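Local coordinates for protein esterase (uncultured bacterium FLS12, PDB 4RGY) that hydrolyses carboxylic esters as a low-temperature-active alkaline esterase, probably through a catalytic triad of the alpha/beta-hydrolase type, at residues A[243-247]-A[248-252]. Residues are numbered along the deposited sequence; the frame is centred on the assembly and turned at random.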
loop_
_atom_site.group_PDB
_atom_site.type_symbol
_atom_site.label_atom_id
_atom_site.label_comp_id
_atom_site.label_asym_id
_atom_site.label_seq_id
_atom_site.Cartn_x
_atom_site.Cartn_y
_atom_site.Cartn_z
ATOM N N GLY A 243 -28.381 -12.341 -12.722
ATOM C CA GLY A 243 -27.380 -11.749 -11.859
ATOM C C GLY A 243 -27.963 -10.910 -10.749
ATOM O O GLY A 243 -29.094 -10.422 -10.827
ATOM N N GLU A 244 -27.166 -10.751 -9.702
ATOM C CA GLU A 244 -27.518 -9.932 -8.561
ATOM C C GLU A 244 -26.514 -8.786 -8.427
ATOM O O GLU A 244 -25.642 -8.604 -9.288
ATOM C CB GLU A 244 -27.541 -10.787 -7.294
ATOM C CG GLU A 244 -28.438 -12.019 -7.405
ATOM C CD GLU A 244 -28.566 -12.771 -6.097
ATOM O OE1 GLU A 244 -27.535 -13.242 -5.579
ATOM O OE2 GLU A 244 -29.699 -12.890 -5.589
ATOM N N HIS A 245 -26.637 -8.027 -7.346
ATOM C CA HIS A 245 -25.742 -6.902 -7.079
ATOM C C HIS A 245 -24.476 -7.425 -6.423
ATOM O O HIS A 245 -24.282 -7.286 -5.212
ATOM C CB HIS A 245 -26.431 -5.891 -6.156
ATOM C CG HIS A 245 -25.946 -4.481 -6.319
ATOM N ND1 HIS A 245 -26.250 -3.719 -7.423
ATOM C CD2 HIS A 245 -25.198 -3.692 -5.509
ATOM C CE1 HIS A 245 -25.710 -2.520 -7.293
ATOM N NE2 HIS A 245 -25.065 -2.476 -6.140
ATOM N N GLU A 246 -23.617 -8.029 -7.227
ATOM C CA GLU A 246 -22.421 -8.659 -6.703
ATOM C C GLU A 246 -21.326 -8.699 -7.749
ATOM O O GLU A 246 -21.580 -8.574 -8.954
ATOM C CB GLU A 246 -22.738 -10.057 -6.158
ATOM C CG GLU A 246 -23.266 -11.035 -7.188
ATOM C CD GLU A 246 -22.155 -11.762 -7.919
ATOM O OE1 GLU A 246 -22.319 -12.053 -9.124
ATOM O OE2 GLU A 246 -21.125 -12.067 -7.285
ATOM N N TRP A 247 -20.103 -8.921 -7.280
ATOM C CA TRP A 247 -18.912 -8.718 -8.088
ATOM C C TRP A 247 -18.621 -9.766 -9.160
ATOM O O TRP A 247 -17.908 -9.470 -10.119
ATOM C CB TRP A 247 -17.696 -8.483 -7.183
ATOM C CG TRP A 247 -17.700 -7.106 -6.633
ATOM C CD1 TRP A 247 -18.149 -6.704 -5.405
ATOM C CD2 TRP A 247 -17.258 -5.929 -7.307
ATOM N NE1 TRP A 247 -18.000 -5.339 -5.276
ATOM C CE2 TRP A 247 -17.461 -4.844 -6.436
ATOM C CE3 TRP A 247 -16.701 -5.687 -8.565
ATOM C CZ2 TRP A 247 -17.138 -3.537 -6.789
ATOM C CZ3 TRP A 247 -16.375 -4.390 -8.911
ATOM C CH2 TRP A 247 -16.585 -3.333 -8.024
ATOM N N GLY A 248 -19.149 -10.981 -9.004
ATOM C CA GLY A 248 -19.069 -11.963 -10.075
ATOM C C GLY A 248 -19.675 -11.415 -11.359
ATOM O O GLY A 248 -19.082 -11.505 -12.434
ATOM N N TYR A 249 -20.853 -10.817 -11.238
ATOM C CA TYR A 249 -21.523 -10.230 -12.393
ATOM C C TYR A 249 -20.704 -9.075 -12.993
ATOM O O TYR A 249 -20.530 -9.005 -14.203
ATOM C CB TYR A 249 -22.944 -9.795 -12.001
ATOM C CG TYR A 249 -23.705 -9.080 -13.088
ATOM C CD1 TYR A 249 -24.289 -9.787 -14.138
ATOM C CD2 TYR A 249 -23.840 -7.697 -13.066
ATOM C CE1 TYR A 249 -24.984 -9.125 -15.137
ATOM C CE2 TYR A 249 -24.531 -7.030 -14.061
ATOM C CZ TYR A 249 -25.093 -7.756 -15.090
ATOM O OH TYR A 249 -25.766 -7.099 -16.081
ATOM N N TRP A 250 -20.170 -8.187 -12.159
ATOM C CA TRP A 250 -19.402 -7.052 -12.686
ATOM C C TRP A 250 -18.065 -7.468 -13.293
ATOM O O TRP A 250 -17.601 -6.853 -14.253
ATOM C CB TRP A 250 -19.217 -5.974 -11.615
ATOM C CG TRP A 250 -20.566 -5.493 -11.172
ATOM C CD1 TRP A 250 -21.628 -5.214 -11.977
ATOM C CD2 TRP A 250 -21.027 -5.334 -9.825
ATOM N NE1 TRP A 250 -22.713 -4.853 -11.218
ATOM C CE2 TRP A 250 -22.371 -4.914 -9.892
ATOM C CE3 TRP A 250 -20.425 -5.478 -8.568
ATOM C CZ2 TRP A 250 -23.129 -4.659 -8.754
ATOM C CZ3 TRP A 250 -21.179 -5.229 -7.440
ATOM C CH2 TRP A 250 -22.521 -4.817 -7.537
ATOM N N ASP A 251 -17.454 -8.518 -12.747
ATOM C CA ASP A 251 -16.221 -9.056 -13.302
ATOM C C ASP A 251 -16.465 -9.543 -14.729
ATOM O O ASP A 251 -15.632 -9.335 -15.611
ATOM C CB ASP A 251 -15.702 -10.204 -12.427
ATOM C CG ASP A 251 -14.374 -10.770 -12.920
ATOM O OD1 ASP A 251 -13.353 -10.062 -12.855
ATOM O OD2 ASP A 251 -14.346 -11.931 -13.370
ATOM N N ALA A 252 -17.605 -10.190 -14.957
ATOM C CA ALA A 252 -17.967 -10.644 -16.293
ATOM C C ALA A 252 -18.329 -9.460 -17.184
ATOM O O ALA A 252 -17.847 -9.338 -18.311
ATOM C CB ALA A 252 -19.133 -11.623 -16.218
#
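Trp250 drives the edge of its six-membered ring against two other aromatic faces. On one side its CH2 and CZ2 press on the face of His245, with CZ2 3.5 Å from His245 ND1 and the planes 87° apart; on the other its CE3 sits over the face of Trp247, 3.4 Å from Trp247 CD2. One face of Trp250 itself takes the backbone Glu246 O, 3.3 Å from Trp250 CE3, offset toward the rim. Trp250 NE1 hydrogen-bonds Ser150 OG, which helps hold the indole's rotation.

Glu246 is the N-cap of helix 247-260. Its CG lies between the backbone N and the carbonyl carbon (chi1 62°) and the chain bends at chi2, bringing the carboxylate back to the helix start: OE2 accepts from Gly248 N at 2.8 Å and OE1 from Tyr249 N at 2.9 Å, each N 52° out of the carboxylate plane. With alanine in place of Glu246, Gly248 N would probably lose its acceptor and Tyr249 N keep just a weak bond to Glu246 O (3.3 Å). The first helical backbone bond follows at once: Trp247 O accepts from Asp251 N at 2.8 Å.

His245, in the loop after strand 236-241, is held by Asp216 at ND1 and weakly bonded to Ser126 at NE2. The three have charge-relay geometry, consistent with the catalytic triad of an alpha/beta-hydrolase, Ser126 probably being the nucleophile on its elbow.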